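Local coordinates for nitrogenase molybdenum-iron protein beta chain (Clostridium pasteurianum, PDB 4WES), which forms, together with the alpha chain, the molybdenum-iron component of nitrogenase, which reduces dinitrogen to ammonia, and shares an [8Fe-7S] cluster with that chain, at residues L33-C38 and P97-V102; R53-R58 and G410-D415; F191-I196 and E287-I292; T266-S271 and S328-E333. All blocks are in the same frame, centred on the assembly; numbering follows the deposited sequence. Where two conformers were deposited one is given.

Contact 1: L33-C38 and P97-V102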
loop_
_atom_site.group_PDB
_atom_site.type_symbol
_atom_site.label_atom_id
_atom_site.label_comp_id
_atom_site.label_asym_id
_atom_site.label_seq_id
_atom_site.Cartn_x
_atom_site.Cartn_y
_atom_site.Cartn_z
ATOM N N LEU B 33 2.516 -0.069 30.081
ATOM C CA LEU B 33 1.877 -1.223 29.450
ATOM C C LEU B 33 2.906 -2.243 28.942
ATOM O O LEU B 33 2.552 -3.365 28.584
ATOM C CB LEU B 33 0.929 -0.782 28.342
ATOM C CG LEU B 33 -0.338 -0.110 28.855
ATOM C CD1 LEU B 33 -1.129 0.506 27.704
ATOM C CD2 LEU B 33 -1.252 -1.067 29.612
ATOM N N GLY B 34 4.177 -1.860 28.903
ATOM C CA GLY B 34 5.273 -2.777 28.588
ATOM C C GLY B 34 5.816 -3.528 29.786
ATOM O O GLY B 34 6.884 -4.155 29.668
ATOM N N ILE B 35 5.116 -3.466 30.914
ATOM C CA ILE B 35 5.388 -4.261 32.115
ATOM C C ILE B 35 4.268 -5.266 32.287
ATOM O O ILE B 35 3.094 -4.874 32.256
ATOM C CB ILE B 35 5.451 -3.377 33.376
ATOM C CG1 ILE B 35 6.468 -2.246 33.230
ATOM C CG2 ILE B 35 5.692 -4.246 34.607
ATOM C CD1 ILE B 35 6.389 -1.249 34.355
ATOM N N HIS B 36 4.595 -6.553 32.459
ATOM C CA HIS B 36 3.551 -7.543 32.596
ATOM C C HIS B 36 2.740 -7.322 33.890
ATOM O O HIS B 36 3.315 -7.061 34.967
ATOM C CB HIS B 36 4.188 -8.936 32.610
ATOM C CG HIS B 36 3.214 -10.054 32.624
ATOM N ND1 HIS B 36 2.354 -10.308 31.581
ATOM C CD2 HIS B 36 2.974 -11.020 33.544
ATOM C CE1 HIS B 36 1.607 -11.361 31.861
ATOM N NE2 HIS B 36 1.973 -11.815 33.046
ATOM N N ASN B 37 1.413 -7.449 33.789
ATOM C CA ASN B 37 0.518 -7.364 34.939
ATOM C C ASN B 37 0.599 -6.005 35.621
ATOM O O ASN B 37 0.416 -5.878 36.821
ATOM C CB ASN B 37 0.727 -8.522 35.932
ATOM C CG ASN B 37 0.290 -9.837 35.381
ATOM O OD1 ASN B 37 -0.254 -9.917 34.268
ATOM N ND2 ASN B 37 0.542 -10.901 36.166
ATOM N N CYS B 38 0.831 -4.973 34.814
ATOM C CA CYS B 38 0.877 -3.593 35.287
ATOM C C CYS B 38 -0.361 -2.817 34.879
ATOM O O CYS B 38 -0.762 -2.832 33.709
ATOM C CB CYS B 38 2.094 -2.905 34.690
ATOM S SG CYS B 38 2.289 -1.181 35.113
ATOM N N PRO B 97 -3.830 -5.741 39.736
ATOM C CA PRO B 97 -2.556 -5.782 39.037
ATOM C C PRO B 97 -1.471 -6.286 39.997
ATOM O O PRO B 97 -1.664 -6.259 41.218
ATOM C CB PRO B 97 -2.326 -4.311 38.673
ATOM C CG PRO B 97 -2.973 -3.580 39.794
ATOM C CD PRO B 97 -4.205 -4.373 40.133
ATOM N N ASP B 98 -0.318 -6.674 39.448
ATOM C CA ASP B 98 0.850 -6.984 40.293
ATOM C C ASP B 98 1.631 -5.707 40.640
ATOM O O ASP B 98 2.339 -5.653 41.650
ATOM C CB ASP B 98 1.753 -8.008 39.620
ATOM C CG ASP B 98 1.136 -9.384 39.567
ATOM O OD1 ASP B 98 0.134 -9.637 40.260
ATOM O OD2 ASP B 98 1.669 -10.215 38.814
ATOM N N ILE B 99 1.521 -4.695 39.765
ATOM C CA ILE B 99 2.241 -3.445 39.912
ATOM C C ILE B 99 1.382 -2.318 39.360
ATOM O O ILE B 99 0.785 -2.448 38.301
ATOM C CB ILE B 99 3.634 -3.516 39.244
ATOM C CG1 ILE B 99 4.399 -2.216 39.427
ATOM C CG2 ILE B 99 3.561 -3.930 37.778
ATOM C CD1 ILE B 99 5.867 -2.319 39.047
ATOM N N ILE B 100 1.313 -1.226 40.124
ATOM C CA ILE B 100 0.707 0.022 39.671
ATOM C C ILE B 100 1.848 0.959 39.300
ATOM O O ILE B 100 2.720 1.213 40.117
ATOM C CB ILE B 100 -0.182 0.643 40.763
ATOM C CG1 ILE B 100 -1.315 -0.311 41.162
ATOM C CG2 ILE B 100 -0.724 1.984 40.290
ATOM C CD1 ILE B 100 -2.147 0.187 42.314
ATOM N N ALA B 101 1.839 1.460 38.056
ATOM C CA ALA B 101 2.888 2.364 37.615
ATOM C C ALA B 101 2.276 3.752 37.435
ATOM O O ALA B 101 1.551 4.012 36.488
ATOM C CB ALA B 101 3.500 1.897 36.320
ATOM N N VAL B 102 2.572 4.621 38.391
ATOM C CA VAL B 102 1.983 5.962 38.457
ATOM C C VAL B 102 2.797 6.954 37.627
ATOM O O VAL B 102 4.029 6.993 37.712
ATOM C CB VAL B 102 1.967 6.446 39.926
ATOM C CG1 VAL B 102 1.366 7.846 39.995
ATOM C CG2 VAL B 102 1.169 5.475 40.791
#
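Asn37 and Asp98 run alongside each other in the same direction, and Asn37 ND2 donates to Asp98 OD2 at 3.0 Å with a nearly straight N-H...O angle of 169°. The acceptor sits in the amide plane, but the N-H reaches the carboxylate from above its plane, the two flat groups being turned 76° apart. In Asn37, CG is anti to the carbonyl carbon (chi1 -69°), the amide then lying alongside the Asp98 carboxylate. Behind them the backbone repeats the link: Asp98 N donates to Asn37 O at 2.8 Å, and Ile99 N adds a weak bond to the same oxygen. Here the type II turn Ile35-Cys38 delivers the chain into strand 38-43, parallel to strand 99-104 in a four-stranded sheet, where Cys38 CA makes a CH...O contact of 3.2 Å with Ile99 O. Ile99 CG2 is shared by Cys38 CB at 3.6 Å and Ile35 CG2 at 3.8 Å, the isoleucines crossing at about a right angle. Cys38 SG, anti to its backbone N, meets Ala101 CB at 3.5 Å. Since Asp98 OD1 also forms a salt bridge with Lys132, the carboxylate is gripped at both oxygens and probably stays ionised.

Contact 2: R53-R58 and G410-D415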
loop_
_atom_site.group_PDB
_atom_site.type_symbol
_atom_site.label_atom_id
_atom_site.label_comp_id
_atom_site.label_asym_id
_atom_site.label_seq_id
_atom_site.Cartn_x
_atom_site.Cartn_y
_atom_site.Cartn_z
ATOM N N ARG B 53 -5.520 7.075 27.131
ATOM C CA ARG B 53 -6.016 5.742 26.787
ATOM C C ARG B 53 -6.589 5.713 25.391
ATOM O O ARG B 53 -6.411 4.774 24.622
ATOM C CB ARG B 53 -7.114 5.316 27.783
ATOM C CG ARG B 53 -6.583 5.046 29.196
ATOM C CD ARG B 53 -7.732 4.733 30.136
ATOM N NE ARG B 53 -8.352 3.468 29.735
ATOM C CZ ARG B 53 -9.608 3.122 29.943
ATOM N NH1 ARG B 53 -10.422 3.881 30.641
ATOM N NH2 ARG B 53 -10.045 1.977 29.435
ATOM N N THR B 54 -7.346 6.766 25.049
ATOM C CA THR B 54 -8.029 6.833 23.765
ATOM C C THR B 54 -7.088 6.816 22.601
ATOM O O THR B 54 -7.332 6.119 21.595
ATOM C CB THR B 54 -8.968 8.065 23.736
ATOM O OG1 THR B 54 -10.040 7.837 24.667
ATOM C CG2 THR B 54 -9.542 8.327 22.372
ATOM N N VAL B 55 -6.017 7.616 22.656
ATOM C CA VAL B 55 -5.124 7.678 21.495
ATOM C C VAL B 55 -4.470 6.306 21.273
ATOM O O VAL B 55 -4.255 5.890 20.144
ATOM C CB VAL B 55 -4.115 8.834 21.583
ATOM C CG1 VAL B 55 -3.096 8.608 22.670
ATOM C CG2 VAL B 55 -3.433 9.060 20.244
ATOM N N LEU B 56 -4.118 5.613 22.360
ATOM C CA LEU B 56 -3.554 4.276 22.217
ATOM C C LEU B 56 -4.540 3.315 21.550
ATOM O O LEU B 56 -4.122 2.533 20.680
ATOM C CB LEU B 56 -3.102 3.766 23.575
ATOM C CG LEU B 56 -1.903 4.505 24.196
ATOM C CD1 LEU B 56 -1.664 4.032 25.621
ATOM C CD2 LEU B 56 -0.632 4.319 23.363
ATOM N N SER B 57 -5.813 3.350 21.938
ATOM C CA SER B 57 -6.789 2.488 21.278
ATOM C C SER B 57 -7.003 2.879 19.820
ATOM O O SER B 57 -7.200 1.993 18.969
ATOM C CB SER B 57 -8.120 2.501 22.007
ATOM O OG SER B 57 -8.037 1.840 23.255
ATOM N N ARG B 58 -6.985 4.179 19.512
ATOM C CA ARG B 58 -7.149 4.599 18.113
ATOM C C ARG B 58 -5.996 4.159 17.216
ATOM O O ARG B 58 -6.193 3.890 16.024
ATOM C CB ARG B 58 -7.327 6.132 18.045
ATOM C CG ARG B 58 -8.642 6.593 18.572
ATOM C CD ARG B 58 -8.702 8.132 18.680
ATOM N NE ARG B 58 -10.062 8.583 18.985
ATOM C CZ ARG B 58 -10.354 9.779 19.497
ATOM N NH1 ARG B 58 -9.400 10.701 19.645
ATOM N NH2 ARG B 58 -11.603 10.037 19.835
ATOM N N GLY B 410 5.331 6.282 12.516
ATOM C CA GLY B 410 5.394 6.865 13.849
ATOM C C GLY B 410 4.077 6.812 14.575
ATOM O O GLY B 410 3.403 5.789 14.587
ATOM N N PHE B 411 3.720 7.911 15.244
ATOM C CA PHE B 411 2.655 7.892 16.244
ATOM C C PHE B 411 1.943 9.235 16.305
ATOM O O PHE B 411 2.632 10.256 16.374
ATOM C CB PHE B 411 3.273 7.593 17.628
ATOM C CG PHE B 411 2.289 7.665 18.773
ATOM C CD1 PHE B 411 1.455 6.629 19.048
ATOM C CD2 PHE B 411 2.249 8.763 19.588
ATOM C CE1 PHE B 411 0.544 6.709 20.098
ATOM C CE2 PHE B 411 1.382 8.858 20.630
ATOM C CZ PHE B 411 0.506 7.847 20.874
ATOM N N PRO B 412 0.617 9.238 16.378
ATOM C CA PRO B 412 -0.281 8.093 16.207
ATOM C C PRO B 412 -0.687 7.885 14.750
ATOM O O PRO B 412 -0.868 8.848 14.004
ATOM C CB PRO B 412 -1.492 8.488 17.061
ATOM C CG PRO B 412 -1.538 9.943 16.967
ATOM C CD PRO B 412 -0.127 10.445 16.795
ATOM N N ILE B 413 -0.844 6.606 14.391
ATOM C CA ILE B 413 -1.411 6.197 13.111
ATOM C C ILE B 413 -2.762 5.598 13.468
ATOM O O ILE B 413 -2.820 4.514 14.058
ATOM C CB ILE B 413 -0.527 5.181 12.371
ATOM C CG1 ILE B 413 0.878 5.753 12.102
ATOM C CG2 ILE B 413 -1.206 4.763 11.099
ATOM C CD1 ILE B 413 1.845 4.692 11.623
ATOM N N MET B 414 -3.836 6.318 13.130
ATOM C CA MET B 414 -5.172 6.029 13.674
ATOM C C MET B 414 -6.174 5.685 12.574
ATOM O O MET B 414 -7.356 5.559 12.892
ATOM C CB MET B 414 -5.703 7.223 14.469
ATOM C CG MET B 414 -4.786 7.572 15.632
ATOM S SD MET B 414 -5.362 8.918 16.658
ATOM C CE MET B 414 -5.160 10.323 15.568
ATOM N N ASP B 415 -5.709 5.504 11.346
ATOM C CA ASP B 415 -6.619 5.421 10.226
ATOM C C ASP B 415 -6.368 4.238 9.309
ATOM O O ASP B 415 -6.937 4.203 8.229
ATOM C CB ASP B 415 -6.652 6.742 9.434
ATOM C CG ASP B 415 -5.295 7.217 8.933
ATOM O OD1 ASP B 415 -4.236 6.725 9.414
ATOM O OD2 ASP B 415 -5.314 8.085 8.032
#
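Val55 meets the loop 410-415 with both of its methyl groups. CG2, anti to the backbone N, comes within 3.8 Å of Pro412 CB and also lies 4.1 Å from Met414 SD; CG1 approaches the far end of the Phe411 ring, 4.1 Å from CZ. The valine crosses both the phenyl group and the proline at about a right angle. The next residue, Leu56, starts off in the other direction, yet its CD2 comes round to 4.2 Å from Phe411 CE1, so neighbouring residues of the helix share one ring. At the other end of the contact Met414 SD rests 3.7 Å from Arg58 CB, and Met414 CA makes a CH...O contact of 3.3 Å with Arg58 O. Met414 CG, anti to the carbonyl carbon (chi1 -60°), itself lies 3.8 Å from Arg58 CB, while the arginine runs extended from CG to NE and carries its guanidinium away from the loop, where Thr54 CG2 of the same helix sits over the centre of one face.

The loop follows strand 406-408, an outer strand of a five-stranded parallel sheet, and enters Pro412 through a cis peptide bond; the helix, 46-60, begins among residues lining the pocket of the [8Fe-7S] cluster. In the second shell, Lys61 NZ bonds both Arg58 O and Met414 O, bridging the two segments, and His59 ND1 bonds Ile413 N. Tyr82 of the alpha chain packs on Val55, and Val457 of the second beta subunit on Arg58.

Contact 3: F191-I196 and E287-I292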
loop_
_atom_site.group_PDB
_atom_site.type_symbol
_atom_site.label_atom_id
_atom_site.label_comp_id
_atom_site.label_asym_id
_atom_site.label_seq_id
_atom_site.Cartn_x
_atom_site.Cartn_y
_atom_site.Cartn_z
ATOM N N PHE B 191 18.143 -10.437 18.467
ATOM C CA PHE B 191 18.912 -10.958 19.612
ATOM C C PHE B 191 18.899 -12.491 19.616
ATOM O O PHE B 191 19.931 -13.151 19.827
ATOM C CB PHE B 191 18.328 -10.498 20.951
ATOM C CG PHE B 191 18.884 -9.190 21.485
ATOM C CD1 PHE B 191 19.962 -9.219 22.360
ATOM C CD2 PHE B 191 18.347 -7.972 21.138
ATOM C CE1 PHE B 191 20.498 -8.050 22.837
ATOM C CE2 PHE B 191 18.862 -6.821 21.637
ATOM C CZ PHE B 191 19.925 -6.851 22.499
ATOM N N GLU B 192 17.717 -13.064 19.373
ATOM C CA GLU B 192 17.577 -14.521 19.412
ATOM C C GLU B 192 18.348 -15.159 18.261
ATOM O O GLU B 192 19.010 -16.195 18.445
ATOM C CB GLU B 192 16.103 -14.885 19.395
ATOM C CG GLU B 192 15.468 -14.494 20.730
ATOM C CD GLU B 192 13.965 -14.468 20.756
ATOM O OE1 GLU B 192 13.335 -14.888 19.767
ATOM O OE2 GLU B 192 13.437 -14.002 21.807
ATOM N N ALA B 193 18.307 -14.552 17.074
ATOM C CA ALA B 193 19.075 -15.086 15.943
ATOM C C ALA B 193 20.591 -15.014 16.217
ATOM O O ALA B 193 21.353 -15.874 15.753
ATOM C CB ALA B 193 18.717 -14.359 14.656
ATOM N N MET B 194 21.027 -13.984 16.932
ATOM C CA MET B 194 22.423 -13.809 17.329
ATOM C C MET B 194 22.813 -14.754 18.484
ATOM O O MET B 194 23.994 -14.843 18.820
ATOM C CB MET B 194 22.723 -12.365 17.758
ATOM C CG MET B 194 22.742 -11.311 16.631
ATOM S SD MET B 194 24.106 -11.437 15.478
ATOM C CE MET B 194 25.507 -10.936 16.490
ATOM N N ASP B 195 21.830 -15.403 19.106
ATOM C CA ASP B 195 22.026 -16.257 20.265
ATOM C C ASP B 195 22.578 -15.481 21.472
ATOM O O ASP B 195 23.465 -15.971 22.189
ATOM C CB ASP B 195 22.914 -17.467 19.921
ATOM C CG ASP B 195 22.817 -18.571 20.952
ATOM O OD1 ASP B 195 21.775 -18.676 21.656
ATOM O OD2 ASP B 195 23.780 -19.352 21.050
ATOM N N ILE B 196 22.018 -14.299 21.717
ATOM C CA ILE B 196 22.418 -13.430 22.796
ATOM C C ILE B 196 21.284 -13.295 23.823
ATOM O O ILE B 196 20.256 -12.703 23.525
ATOM C CB ILE B 196 22.818 -12.038 22.271
ATOM C CG1 ILE B 196 24.051 -12.179 21.400
ATOM C CG2 ILE B 196 23.055 -11.042 23.401
ATOM C CD1 ILE B 196 24.393 -10.935 20.592
ATOM N N GLU B 287 29.326 -14.353 16.355
ATOM C CA GLU B 287 29.337 -14.090 14.928
ATOM C C GLU B 287 27.922 -13.794 14.400
ATOM O O GLU B 287 26.925 -14.252 14.955
ATOM C CB GLU B 287 29.915 -15.299 14.189
ATOM C CG GLU B 287 31.336 -15.707 14.645
ATOM C CD GLU B 287 32.438 -14.726 14.250
ATOM O OE1 GLU B 287 32.349 -14.094 13.174
ATOM O OE2 GLU B 287 33.414 -14.603 15.026
ATOM N N VAL B 288 27.854 -13.020 13.333
ATOM C CA VAL B 288 26.568 -12.706 12.712
ATOM C C VAL B 288 26.124 -13.901 11.850
ATOM O O VAL B 288 26.878 -14.334 10.960
ATOM C CB VAL B 288 26.671 -11.461 11.840
ATOM C CG1 VAL B 288 25.313 -11.125 11.214
ATOM C CG2 VAL B 288 27.167 -10.285 12.674
ATOM N N PRO B 289 24.952 -14.481 12.143
ATOM C CA PRO B 289 24.528 -15.672 11.394
ATOM C C PRO B 289 24.102 -15.396 9.961
ATOM O O PRO B 289 23.768 -14.262 9.574
ATOM C CB PRO B 289 23.346 -16.183 12.194
ATOM C CG PRO B 289 22.769 -14.961 12.835
ATOM C CD PRO B 289 23.959 -14.099 13.165
ATOM N N ALA B 290 24.097 -16.456 9.168
ATOM C CA ALA B 290 23.789 -16.358 7.756
ATOM C C ALA B 290 22.406 -15.760 7.509
ATOM O O ALA B 290 22.198 -15.034 6.528
ATOM C CB ALA B 290 23.891 -17.742 7.134
ATOM N N SER B 291 21.447 -16.073 8.388
ATOM C CA SER B 291 20.082 -15.563 8.180
ATOM C C SER B 291 20.008 -14.044 8.216
ATOM O O SER B 291 19.343 -13.430 7.378
ATOM C CB SER B 291 19.135 -16.161 9.225
ATOM O OG SER B 291 19.484 -15.762 10.539
ATOM N N ILE B 292 20.714 -13.450 9.172
ATOM C CA ILE B 292 20.772 -11.985 9.269
ATOM C C ILE B 292 21.514 -11.377 8.085
ATOM O O ILE B 292 21.088 -10.388 7.495
ATOM C CB ILE B 292 21.372 -11.531 10.598
ATOM C CG1 ILE B 292 20.431 -11.895 11.756
ATOM C CG2 ILE B 292 21.700 -10.039 10.586
ATOM C CD1 ILE B 292 20.937 -11.567 13.135
HETATM O O HOH W 1 25.662 -15.740 16.824
#
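A Schellman motif ends helix 181-193 and brings Ala193 and Met194 up against Pro289 and Ile292, at the start of helix 290-305. Ala193 CB lies 3.9 Å from Ile292 CD1, and the carbonyl oxygen of the same alanine, Ala193 O, rests 3.4 Å from Pro289 CG. Met194 was deposited in two conformers; in the one described here its chain passes across both proline and isoleucine at about a right angle. The bend at chi2 (-69°) places SD 3.5 Å from Pro289 CD, and Met194 CG touches Ile292 CD1 at 3.9 Å, contacts described for this conformer; those of the other may differ.

The motif turns on Asp195, whose phi is positive (62°). Its N bonds back to Glu192 O, while Ile196 N reaches Phe191 O at 3.0 Å, the pair of returning bonds that defines the Schellman end. On the facing segment Pro289 occupies the N-cap position, so one helix finishes where the other begins. No direct hydrogen bond joins the segments. Instead a water uses both of its protons, giving one to Met194 O at 2.8 Å and the other to Glu287 O at 2.7 Å, and so satisfies a carbonyl on each side. Around this junction Lys286 NZ bonds Asp195 O, Ile277 and Met278 of helix 270-284 lie against Val288, and Trp519 of the alpha chain packs on that same valine.

Contact 4: T266-S271 and S328-E333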
loop_
_atom_site.group_PDB
_atom_site.type_symbol
_atom_site.label_atom_id
_atom_site.label_comp_id
_atom_site.label_asym_id
_atom_site.label_seq_id
_atom_site.Cartn_x
_atom_site.Cartn_y
_atom_site.Cartn_z
ATOM N N THR B 266 18.084 4.384 16.912
ATOM C CA THR B 266 17.012 3.460 16.565
ATOM C C THR B 266 17.401 2.737 15.284
ATOM O O THR B 266 17.778 3.408 14.326
ATOM C CB THR B 266 15.710 4.238 16.352
ATOM O OG1 THR B 266 15.416 5.017 17.518
ATOM C CG2 THR B 266 14.574 3.316 16.053
ATOM N N PRO B 267 17.292 1.392 15.248
ATOM C CA PRO B 267 17.889 0.698 14.100
ATOM C C PRO B 267 16.937 0.690 12.903
ATOM O O PRO B 267 16.242 -0.303 12.658
ATOM C CB PRO B 267 18.194 -0.723 14.657
ATOM C CG PRO B 267 17.224 -0.880 15.779
ATOM C CD PRO B 267 17.133 0.496 16.408
ATOM N N ILE B 268 16.912 1.809 12.178
ATOM C CA ILE B 268 16.168 1.967 10.927
ATOM C C ILE B 268 17.158 2.201 9.820
ATOM O O ILE B 268 17.981 3.122 9.902
ATOM C CB ILE B 268 15.143 3.120 11.018
ATOM C CG1 ILE B 268 14.109 2.857 12.113
ATOM C CG2 ILE B 268 14.474 3.336 9.659
ATOM C CD1 ILE B 268 13.213 4.036 12.410
ATOM N N GLY B 269 17.069 1.394 8.764
ATOM C CA GLY B 269 17.942 1.527 7.601
ATOM C C GLY B 269 19.214 0.720 7.682
ATOM O O GLY B 269 19.373 -0.145 8.555
ATOM N N VAL B 270 20.144 1.031 6.778
ATOM C CA VAL B 270 21.341 0.208 6.633
ATOM C C VAL B 270 22.324 0.463 7.762
ATOM O O VAL B 270 22.619 -0.438 8.558
ATOM C CB VAL B 270 22.011 0.400 5.255
ATOM C CG1 VAL B 270 23.241 -0.500 5.129
ATOM C CG2 VAL B 270 21.042 0.152 4.105
ATOM N N SER B 271 22.887 1.669 7.841
ATOM C CA SER B 271 23.922 1.928 8.836
ATOM C C SER B 271 23.413 1.772 10.249
ATOM O O SER B 271 24.125 1.242 11.102
ATOM C CB SER B 271 24.588 3.277 8.628
ATOM O OG SER B 271 23.677 4.351 8.824
ATOM N N SER B 328 15.811 9.612 8.527
ATOM C CA SER B 328 16.477 10.570 7.649
ATOM C C SER B 328 17.766 10.027 7.084
ATOM O O SER B 328 18.087 10.203 5.904
ATOM C CB SER B 328 16.733 11.881 8.405
ATOM O OG SER B 328 15.517 12.554 8.714
ATOM N N LYS B 329 18.538 9.331 7.930
ATOM C CA LYS B 329 19.749 8.672 7.428
ATOM C C LYS B 329 19.386 7.651 6.348
ATOM O O LYS B 329 20.055 7.561 5.333
ATOM C CB LYS B 329 20.507 8.012 8.611
ATOM C CG LYS B 329 21.782 7.297 8.199
ATOM C CD LYS B 329 22.840 8.231 7.644
ATOM C CE LYS B 329 24.249 7.569 7.662
ATOM N NZ LYS B 329 24.328 6.669 6.525
ATOM N N PHE B 330 18.337 6.865 6.588
ATOM C CA PHE B 330 17.941 5.846 5.605
ATOM C C PHE B 330 17.517 6.502 4.290
ATOM O O PHE B 330 17.847 5.998 3.210
ATOM C CB PHE B 330 16.854 4.968 6.188
ATOM C CG PHE B 330 16.479 3.777 5.331
ATOM C CD1 PHE B 330 17.421 3.079 4.600
ATOM C CD2 PHE B 330 15.188 3.303 5.321
ATOM C CE1 PHE B 330 17.075 1.958 3.875
ATOM C CE2 PHE B 330 14.828 2.180 4.591
ATOM C CZ PHE B 330 15.784 1.497 3.867
ATOM N N ILE B 331 16.794 7.616 4.365
ATOM C CA ILE B 331 16.433 8.342 3.146
ATOM C C ILE B 331 17.692 8.716 2.326
ATOM O O ILE B 331 17.729 8.529 1.116
ATOM C CB ILE B 331 15.575 9.576 3.518
ATOM C CG1 ILE B 331 14.219 9.164 4.052
ATOM C CG2 ILE B 331 15.468 10.546 2.350
ATOM C CD1 ILE B 331 13.351 8.340 3.160
ATOM N N ILE B 332 18.718 9.226 3.016
ATOM C CA ILE B 332 19.975 9.507 2.369
ATOM C C ILE B 332 20.595 8.245 1.762
ATOM O O ILE B 332 21.074 8.236 0.613
ATOM C CB ILE B 332 20.944 10.217 3.323
ATOM C CG1 ILE B 332 20.386 11.603 3.705
ATOM C CG2 ILE B 332 22.324 10.357 2.708
ATOM C CD1 ILE B 332 21.165 12.280 4.809
ATOM N N GLU B 333 20.574 7.140 2.522
ATOM C CA GLU B 333 21.107 5.865 2.034
ATOM C C GLU B 333 20.404 5.362 0.786
ATOM O O GLU B 333 21.015 4.675 -0.019
ATOM C CB GLU B 333 21.030 4.827 3.148
ATOM C CG GLU B 333 21.946 5.121 4.325
ATOM C CD GLU B 333 21.755 4.237 5.536
ATOM O OE1 GLU B 333 20.639 3.748 5.767
ATOM O OE2 GLU B 333 22.742 4.061 6.265
HETATM O O HOH W 2 20.515 3.853 8.747
#
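Ile268 opens the contact with Phe330: its CG2 lies 4.4 Å from Phe330 CD2, a loose apolar touch. Its carbonyl is tied across by water, which donates to Ile268 O and, with its other proton, to Glu333 OE1 at 3.0 Å. Gly269 comes next, with positive phi and no side chain, so that its CA can settle over one face of the phenyl ring, offset toward the rim, in a CH-pi contact, 3.7 Å from the centroid of Phe330 and 23° off the ring normal. CG of the phenylalanine, anti to its backbone N (chi1 -173°), lies 3.5 Å from Gly269 CA, and Ala430, Leu433 and Val434 of helix 426-448 also pack against this side chain.

Val270 N donates to Glu333 OE1 at 2.9 Å, meeting the oxygen on its syn side. Ser271 N does likewise to Glu333 OE2, also at 2.9 Å and syn, so successive N-H groups take one carboxylate oxygen each. Ser271 then adds its hydroxyl: with OG between the backbone N and the carbonyl carbon (chi1 65°), it donates to Glu333 OE2 at 2.7 Å. The same oxygen accepts a third bond, from Lys329 NZ at 3.1 Å, which arrives from above the carboxylate plane as part of a salt bridge. Lysine charge and helix end would both be expected to favour the ionised glutamate, a buried residue touched also by Met514 of the alpha chain. Such a grip, a carboxylate from one helix holding the first N-H groups after a glycine N-cap, is characteristic of helix N-terminus capping by a side chain distant in sequence.

How the contacts relate
Contacts 1 and 2 meet directly, Leu33 CD1 lying 4.1 Å from Leu56 CD1, so the segment that leads into strand 38-43 touches helix 46-60 through a leucine pair. Contact 2 is the one near the cofactors: the side chain of Val55 is about 10 Å from the [8Fe-7S] cluster and that of Arg58 about 5 Å from bound homocitrate. Its two segments enclose contacts 3 and 4 in sequence, and contact 4 comes within about 8 Å of it, nearest atoms. Contacts 3 and 4, with centres about 21 Å apart, are linked through the consecutive helices 270-284 and 290-305. Contacts 1 and 4 stand on opposite sides of the chain's centre, about 34 Å apart between centres.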